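Sulfide-quinone reductase (Aquifex aeolicus, PDB 3HYW) catalyses the FAD-dependent oxidation of hydrogen sulfide by a quinone, building polysulfide that is released typically as cyclooctasulfur. Local coordinates at residues A[39-53]-A[382-394]. Residues are numbered along the deposited sequence; the frame is centred on the assembly and turned at random.
Sequences FGFTPAFPHLAMGWR and KTAFEKYFLWKVR. With FAD (flavin-adenine dinucleotide), chain G; SO4 (sulfate ion), chain M.
From Phe39 past Ala44 the chain runs beside helix 376-395 and against its direction, bringing the CA atoms of Phe41 and Leu390 to 7.2 Å of each other. Phenylalanine suits both places, Phe39 at the end of strand 38-40 and Phe41 in the inverse gamma turn after it, because broad apolar rings can pack at once on several helix side chains. Phe39 takes Val393 CG2 over one face, a CH-pi contact 3.9 Å from the ring centroid, while Leu390 CD1 lies at its edge. Phe39 CZ reaches Phe389 CE1 at 3.5 Å, and Phe41 CE1 sits 3.6 Å from Phe389 CB, so the three phenylalanines form an aromatic cluster. With CG anti to the backbone N (chi1 -172°), the Phe41 ring also reaches the aliphatic CG of Glu386, and Pro43 CD covers one of its faces. This packing sets the FAD-binding domain of a disulphide-oxidoreductase-type flavoprotein against helix 376-395, from the C-terminal part of the chain, and both sides serve the cofactor: Thr42 OG1 bonds the ribityl O4', and Lys382 NZ is hydrogen-bonded to flavin O4, at a separation so short that its exact length is doubtful. Water 1 further links that ammonium to Pro43 O, and Glu162 pairs with it as well. Farther along, Glu386 extends its carboxylate to Arg53, which grips it side-on, NE to OE2 at 2.9 Å and NH1 to OE1 at 2.7 Å. Arg53 NH2 bonds Trp52 O almost straight (170°), fixing the guanidinium's rotation, and water 3 joins NH1 to Thr383 OG1. A leucine in place of Arg53 would probably leave the largely buried Glu386 carboxylate without its countercharge. Alongside, Ala44 is small enough to let Glu386 OE1 come within 3.6 Å of Ala44 CB, and water 2 donates to the same oxygen.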
loop_
_atom_site.group_PDB
_atom_site.type_symbol
_atom_site.label_atom_id
_atom_site.label_comp_id
_atom_site.label_asym_id
_atom_site.label_seq_id
_atom_site.Cartn_x
_atom_site.Cartn_y
_atom_site.Cartn_z
ATOM N N PHE A 39 -19.503 20.788 32.254
ATOM C CA PHE A 39 -18.612 20.642 31.110
ATOM C C PHE A 39 -18.346 19.150 30.912
ATOM O O PHE A 39 -17.941 18.464 31.847
ATOM C CB PHE A 39 -17.278 21.381 31.314
ATOM C CG PHE A 39 -16.195 20.948 30.342
ATOM C CD1 PHE A 39 -16.090 21.545 29.093
ATOM C CD2 PHE A 39 -15.302 19.925 30.672
ATOM C CE1 PHE A 39 -15.110 21.144 28.186
ATOM C CE2 PHE A 39 -14.320 19.506 29.766
ATOM C CZ PHE A 39 -14.222 20.120 28.529
ATOM N N GLY A 40 -18.569 18.653 29.698
ATOM C CA GLY A 40 -18.283 17.255 29.390
ATOM C C GLY A 40 -17.015 17.145 28.564
ATOM O O GLY A 40 -16.891 17.803 27.539
ATOM N N PHE A 41 -16.067 16.326 29.011
ATOM C CA PHE A 41 -14.849 16.111 28.237
ATOM C C PHE A 41 -15.130 15.146 27.087
ATOM O O PHE A 41 -15.015 13.913 27.218
ATOM C CB PHE A 41 -13.679 15.634 29.105
ATOM C CG PHE A 41 -12.362 15.578 28.361
ATOM C CD1 PHE A 41 -11.723 16.746 27.963
ATOM C CD2 PHE A 41 -11.780 14.360 28.043
ATOM C CE1 PHE A 41 -10.515 16.701 27.278
ATOM C CE2 PHE A 41 -10.571 14.303 27.355
ATOM C CZ PHE A 41 -9.939 15.478 26.977
ATOM N N THR A 42 -15.517 15.741 25.964
ATOM C CA THR A 42 -15.955 15.015 24.770
ATOM C C THR A 42 -14.994 13.898 24.303
ATOM O O THR A 42 -15.449 12.799 23.962
ATOM C CB THR A 42 -16.288 15.993 23.599
ATOM O OG1 THR A 42 -16.971 17.154 24.105
ATOM C CG2 THR A 42 -17.186 15.327 22.616
ATOM N N PRO A 43 -13.670 14.171 24.262
ATOM C CA PRO A 43 -12.737 13.110 23.852
ATOM C C PRO A 43 -12.723 11.821 24.695
ATOM O O PRO A 43 -12.123 10.828 24.267
ATOM C CB PRO A 43 -11.372 13.802 23.934
ATOM C CG PRO A 43 -11.671 15.224 23.708
ATOM C CD PRO A 43 -12.948 15.438 24.489
ATOM N N ALA A 44 -13.359 11.834 25.864
ATOM C CA ALA A 44 -13.470 10.624 26.686
ATOM C C ALA A 44 -14.836 9.951 26.543
ATOM O O ALA A 44 -15.113 8.965 27.221
ATOM C CB ALA A 44 -13.163 10.925 28.170
ATOM N N PHE A 45 -15.683 10.485 25.663
ATOM C CA PHE A 45 -17.007 9.899 25.425
ATOM C C PHE A 45 -16.958 8.486 24.809
ATOM O O PHE A 45 -17.762 7.629 25.189
ATOM C CB PHE A 45 -17.920 10.830 24.601
ATOM C CG PHE A 45 -18.381 12.077 25.340
ATOM C CD1 PHE A 45 -18.039 12.303 26.675
ATOM C CD2 PHE A 45 -19.195 13.004 24.698
ATOM C CE1 PHE A 45 -18.472 13.451 27.341
ATOM C CE2 PHE A 45 -19.644 14.150 25.358
ATOM C CZ PHE A 45 -19.279 14.375 26.682
ATOM N N PRO A 46 -16.028 8.233 23.856
ATOM C CA PRO A 46 -15.880 6.841 23.403
ATOM C C PRO A 46 -15.515 5.872 24.530
ATOM O O PRO A 46 -15.982 4.731 24.545
ATOM C CB PRO A 46 -14.746 6.919 22.364
ATOM C CG PRO A 46 -14.757 8.358 21.891
ATOM C CD PRO A 46 -15.123 9.146 23.122
ATOM N N HIS A 47 -14.684 6.330 25.464
ATOM C CA HIS A 47 -14.305 5.535 26.627
ATOM C C HIS A 47 -15.493 5.370 27.570
ATOM O O HIS A 47 -15.664 4.310 28.159
ATOM C CB HIS A 47 -13.136 6.196 27.363
ATOM C CG HIS A 47 -11.994 6.576 26.473
ATOM N ND1 HIS A 47 -12.073 7.604 25.556
ATOM C CD2 HIS A 47 -10.745 6.069 26.362
ATOM C CE1 HIS A 47 -10.926 7.707 24.914
ATOM N NE2 HIS A 47 -10.099 6.791 25.389
ATOM N N LEU A 48 -16.305 6.421 27.722
ATOM C CA LEU A 48 -17.540 6.321 28.511
ATOM C C LEU A 48 -18.473 5.268 27.912
ATOM O O LEU A 48 -19.066 4.470 28.636
ATOM C CB LEU A 48 -18.258 7.672 28.608
ATOM C CG LEU A 48 -19.501 7.765 29.514
ATOM C CD1 LEU A 48 -19.139 7.635 31.011
ATOM C CD2 LEU A 48 -20.268 9.054 29.280
ATOM N N ALA A 49 -18.587 5.270 26.584
ATOM C CA ALA A 49 -19.397 4.285 25.870
ATOM C C ALA A 49 -18.877 2.865 26.063
ATOM O O ALA A 49 -19.652 1.902 26.055
ATOM C CB ALA A 49 -19.469 4.630 24.397
ATOM N N MET A 50 -17.569 2.728 26.240
ATOM C CA MET A 50 -16.979 1.413 26.455
ATOM C C MET A 50 -17.090 0.959 27.909
ATOM O O MET A 50 -16.795 -0.188 28.223
ATOM C CB MET A 50 -15.515 1.398 26.003
ATOM C CG MET A 50 -15.311 1.466 24.491
ATOM S SD MET A 50 -16.129 0.137 23.589
ATOM C CE MET A 50 -15.495 -1.310 24.439
ATOM N N GLY A 51 -17.509 1.868 28.790
ATOM C CA GLY A 51 -17.589 1.582 30.218
ATOM C C GLY A 51 -16.239 1.744 30.891
ATOM O O GLY A 51 -16.025 1.253 32.004
ATOM N N TRP A 52 -15.328 2.438 30.207
ATOM C CA TRP A 52 -13.967 2.619 30.694
ATOM C C TRP A 52 -13.826 3.914 31.500
ATOM O O TRP A 52 -12.743 4.225 31.993
ATOM C CB TRP A 52 -12.965 2.595 29.534
ATOM C CG TRP A 52 -12.903 1.286 28.766
ATOM C CD1 TRP A 52 -13.497 0.098 29.101
ATOM C CD2 TRP A 52 -12.177 1.041 27.557
ATOM N NE1 TRP A 52 -13.204 -0.863 28.162
ATOM C CE2 TRP A 52 -12.389 -0.313 27.207
ATOM C CE3 TRP A 52 -11.372 1.838 26.729
ATOM C CZ2 TRP A 52 -11.825 -0.890 26.065
ATOM C CZ3 TRP A 52 -10.808 1.261 25.597
ATOM C CH2 TRP A 52 -11.040 -0.092 25.275
ATOM N N ARG A 53 -14.919 4.669 31.604
ATOM C CA ARG A 53 -14.967 5.877 32.422
ATOM C C ARG A 53 -16.283 5.936 33.184
ATOM O O ARG A 53 -17.287 5.383 32.735
ATOM C CB ARG A 53 -14.861 7.147 31.561
ATOM C CG ARG A 53 -13.580 7.313 30.767
ATOM C CD ARG A 53 -12.335 7.510 31.632
ATOM N NE ARG A 53 -11.223 7.930 30.785
ATOM C CZ ARG A 53 -10.406 7.105 30.131
ATOM N NH1 ARG A 53 -9.441 7.610 29.368
ATOM N NH2 ARG A 53 -10.551 5.784 30.230
ATOM N N LYS A 382 -2.904 10.328 25.577
ATOM C CA LYS A 382 -4.347 10.589 25.509
ATOM C C LYS A 382 -4.957 10.650 26.920
ATOM O O LYS A 382 -5.668 11.599 27.260
ATOM C CB LYS A 382 -5.036 9.512 24.658
ATOM C CG LYS A 382 -6.550 9.661 24.509
ATOM C CD LYS A 382 -6.935 10.268 23.174
ATOM C CE LYS A 382 -8.445 10.405 23.079
ATOM N NZ LYS A 382 -8.871 10.958 21.774
ATOM N N THR A 383 -4.655 9.640 27.738
ATOM C CA THR A 383 -5.121 9.593 29.125
ATOM C C THR A 383 -4.579 10.780 29.927
ATOM O O THR A 383 -5.329 11.435 30.662
ATOM C CB THR A 383 -4.733 8.255 29.804
ATOM O OG1 THR A 383 -5.262 7.170 29.032
ATOM C CG2 THR A 383 -5.292 8.176 31.228
ATOM N N ALA A 384 -3.287 11.062 29.762
ATOM C CA ALA A 384 -2.646 12.189 30.443
ATOM C C ALA A 384 -3.291 13.517 30.048
ATOM O O ALA A 384 -3.578 14.341 30.915
ATOM C CB ALA A 384 -1.142 12.203 30.186
ATOM N N PHE A 385 -3.552 13.704 28.753
ATOM C CA PHE A 385 -4.186 14.924 28.272
ATOM C C PHE A 385 -5.600 15.137 28.843
ATOM O O PHE A 385 -5.981 16.263 29.165
ATOM C CB PHE A 385 -4.224 14.998 26.740
ATOM C CG PHE A 385 -4.801 16.288 26.237
ATOM C CD1 PHE A 385 -4.073 17.471 26.339
ATOM C CD2 PHE A 385 -6.096 16.338 25.727
ATOM C CE1 PHE A 385 -4.617 18.673 25.913
ATOM C CE2 PHE A 385 -6.641 17.537 25.293
ATOM C CZ PHE A 385 -5.898 18.705 25.385
ATOM N N GLU A 386 -6.358 14.051 28.952
ATOM C CA GLU A 386 -7.671 14.055 29.592
ATOM C C GLU A 386 -7.595 14.643 31.008
ATOM O O GLU A 386 -8.321 15.583 31.327
ATOM C CB GLU A 386 -8.224 12.628 29.618
ATOM C CG GLU A 386 -9.573 12.470 30.276
ATOM C CD GLU A 386 -9.982 11.020 30.396
ATOM O OE1 GLU A 386 -9.850 10.278 29.394
ATOM O OE2 GLU A 386 -10.423 10.624 31.496
ATOM N N LYS A 387 -6.689 14.117 31.830
ATOM C CA LYS A 387 -6.498 14.614 33.200
ATOM C C LYS A 387 -6.101 16.090 33.204
ATOM O O LYS A 387 -6.631 16.890 33.984
ATOM C CB LYS A 387 -5.450 13.771 33.947
ATOM C CG LYS A 387 -5.749 12.265 33.970
ATOM C CD LYS A 387 -7.064 11.980 34.691
ATOM C CE LYS A 387 -7.479 10.520 34.578
ATOM N NZ LYS A 387 -8.778 10.292 35.291
ATOM N N TYR A 388 -5.185 16.441 32.306
ATOM C CA TYR A 388 -4.694 17.815 32.154
ATOM C C TYR A 388 -5.782 18.810 31.734
ATOM O O TYR A 388 -5.888 19.882 32.324
ATOM C CB TYR A 388 -3.505 17.861 31.179
ATOM C CG TYR A 388 -3.028 19.261 30.812
ATOM C CD1 TYR A 388 -2.491 20.114 31.777
ATOM C CD2 TYR A 388 -3.100 19.719 29.493
ATOM C CE1 TYR A 388 -2.048 21.398 31.443
ATOM C CE2 TYR A 388 -2.648 21.002 29.144
ATOM C CZ TYR A 388 -2.127 21.832 30.126
ATOM O OH TYR A 388 -1.683 23.102 29.803
ATOM N N PHE A 389 -6.587 18.465 30.733
ATOM C CA PHE A 389 -7.636 19.376 30.293
ATOM C C PHE A 389 -8.701 19.605 31.367
ATOM O O PHE A 389 -9.118 20.742 31.590
ATOM C CB PHE A 389 -8.295 18.936 28.976
ATOM C CG PHE A 389 -8.999 20.062 28.263
ATOM C CD1 PHE A 389 -10.353 20.320 28.492
ATOM C CD2 PHE A 389 -8.297 20.894 27.397
ATOM C CE1 PHE A 389 -10.995 21.377 27.848
ATOM C CE2 PHE A 389 -8.929 21.957 26.755
ATOM C CZ PHE A 389 -10.285 22.201 26.981
ATOM N N LEU A 390 -9.144 18.532 32.019
ATOM C CA LEU A 390 -10.133 18.654 33.099
ATOM C C LEU A 390 -9.609 19.523 34.228
ATOM O O LEU A 390 -10.355 20.321 34.811
ATOM C CB LEU A 390 -10.538 17.286 33.660
ATOM C CG LEU A 390 -11.771 16.504 33.156
ATOM C CD1 LEU A 390 -12.835 17.346 32.446
ATOM C CD2 LEU A 390 -11.402 15.271 32.343
ATOM N N TRP A 391 -8.326 19.368 34.541
ATOM C CA TRP A 391 -7.679 20.239 35.521
ATOM C C TRP A 391 -7.804 21.717 35.105
ATOM O O TRP A 391 -8.149 22.574 35.923
ATOM C CB TRP A 391 -6.207 19.849 35.720
ATOM C CG TRP A 391 -5.545 20.695 36.741
ATOM C CD1 TRP A 391 -5.506 20.479 38.092
ATOM C CD2 TRP A 391 -4.849 21.922 36.510
ATOM N NE1 TRP A 391 -4.822 21.499 38.712
ATOM C CE2 TRP A 391 -4.407 22.394 37.764
ATOM C CE3 TRP A 391 -4.551 22.668 35.362
ATOM C CZ2 TRP A 391 -3.683 23.581 37.902
ATOM C CZ3 TRP A 391 -3.829 23.843 35.503
ATOM C CH2 TRP A 391 -3.405 24.287 36.759
ATOM N N LYS A 392 -7.527 21.996 33.831
ATOM C CA LYS A 392 -7.587 23.359 33.288
ATOM C C LYS A 392 -8.979 23.976 33.407
ATOM O O LYS A 392 -9.107 25.151 33.746
ATOM C CB LYS A 392 -7.137 23.375 31.823
ATOM C CG LYS A 392 -5.639 23.244 31.635
ATOM C CD LYS A 392 -5.215 23.749 30.271
ATOM C CE LYS A 392 -5.692 22.836 29.157
ATOM N NZ LYS A 392 -5.438 23.473 27.855
ATOM N N VAL A 393 -10.011 23.175 33.145
ATOM C CA VAL A 393 -11.401 23.603 33.345
ATOM C C VAL A 393 -11.638 23.993 34.808
ATOM O O VAL A 393 -12.208 25.049 35.099
ATOM C CB VAL A 393 -12.418 22.509 32.875
ATOM C CG1 VAL A 393 -13.861 22.923 33.176
ATOM C CG2 VAL A 393 -12.250 22.225 31.388
ATOM N N ARG A 394 -11.153 23.157 35.716
ATOM C CA ARG A 394 -11.340 23.362 37.148
ATOM C C ARG A 394 -10.497 24.492 37.732
ATOM O O ARG A 394 -10.797 24.999 38.806
ATOM C CB ARG A 394 -11.090 22.057 37.909
ATOM C CG ARG A 394 -12.143 20.983 37.634
ATOM C CD ARG A 394 -12.069 19.851 38.652
ATOM N NE ARG A 394 -10.769 19.185 38.608
ATOM C CZ ARG A 394 -10.507 18.071 37.927
ATOM N NH1 ARG A 394 -11.465 17.455 37.244
ATOM N NH2 ARG A 394 -9.280 17.564 37.949
HETATM P PA FAD G . -19.211 21.066 22.867
HETATM O O1A FAD G . -17.921 20.854 23.617
HETATM O O2A FAD G . -20.063 19.884 22.522
HETATM O O5B FAD G . -20.056 22.109 23.733
HETATM C C5B FAD G . -21.273 22.699 23.306
HETATM C C4B FAD G . -21.969 23.220 24.553
HETATM O O4B FAD G . -23.074 24.048 24.190
HETATM C C3B FAD G . -22.551 22.082 25.376
HETATM O O3B FAD G . -22.325 22.358 26.763
HETATM C C2B FAD G . -24.031 22.124 25.054
HETATM O O2B FAD G . -24.824 21.602 26.118
HETATM C C1B FAD G . -24.257 23.613 24.860
HETATM N N9A FAD G . -25.449 23.974 24.046
HETATM C C8A FAD G . -25.902 23.360 22.932
HETATM N N7A FAD G . -27.000 24.019 22.487
HETATM C C5A FAD G . -27.233 25.047 23.337
HETATM C C6A FAD G . -28.199 26.049 23.404
HETATM N N6A FAD G . -29.177 26.121 22.472
HETATM N N1A FAD G . -28.151 26.959 24.413
HETATM C C2A FAD G . -27.187 26.905 25.348
HETATM N N3A FAD G . -26.246 25.948 25.309
HETATM C C4A FAD G . -26.247 25.014 24.314
HETATM N N1 FAD G . -11.453 16.443 19.310
HETATM C C2 FAD G . -10.135 16.213 19.555
HETATM O O2 FAD G . -9.295 17.106 19.325
HETATM N N3 FAD G . -9.706 15.030 20.057
HETATM C C4 FAD G . -10.591 14.049 20.325
HETATM O O4 FAD G . -10.178 12.846 20.820
HETATM C C4X FAD G . -11.943 14.260 20.080
HETATM N N5 FAD G . -12.826 13.270 20.344
HETATM C C5X FAD G . -14.145 13.455 20.121
HETATM C C6 FAD G . -15.040 12.420 20.416
HETATM C C7 FAD G . -16.403 12.579 20.188
HETATM C C7M FAD G . -17.336 11.428 20.516
HETATM C C8 FAD G . -16.868 13.786 19.661
HETATM C C8M FAD G . -18.340 14.027 19.383
HETATM C C9 FAD G . -15.967 14.813 19.364
HETATM C C9A FAD G . -14.591 14.668 19.601
HETATM N N10 FAD G . -13.705 15.674 19.335
HETATM C C10 FAD G . -12.380 15.479 19.562
HETATM C "C1'" FAD G . -14.176 16.934 18.715
HETATM C "C2'" FAD G . -14.311 18.199 19.538
HETATM O "O2'" FAD G . -13.111 18.437 20.286
HETATM C "C3'" FAD G . -15.559 18.096 20.416
HETATM O "O3'" FAD G . -16.717 17.891 19.572
HETATM C "C4'" FAD G . -15.748 19.349 21.260
HETATM O "O4'" FAD G . -16.651 19.031 22.327
HETATM C "C5'" FAD G . -16.299 20.500 20.426
HETATM O "O5'" FAD G . -16.375 21.681 21.219
HETATM P P FAD G . -17.610 22.712 21.110
HETATM O O1P FAD G . -17.386 23.791 22.136
HETATM O O2P FAD G . -17.843 23.102 19.666
HETATM O O3P FAD G . -18.910 21.841 21.498
HETATM S S SO4 M . -8.427 20.056 40.835
HETATM O O1 SO4 M . -9.820 20.237 41.225
HETATM O O2 SO4 M . -8.354 19.711 39.421
HETATM O O3 SO4 M . -7.680 21.284 41.077
HETATM O O4 SO4 M . -7.847 18.967 41.602
HETATM O O HOH W 1 -11.754 10.782 21.587
HETATM O O HOH W 2 -9.654 10.996 26.394
HETATM O O HOH W 3 -7.507 7.031 27.329
#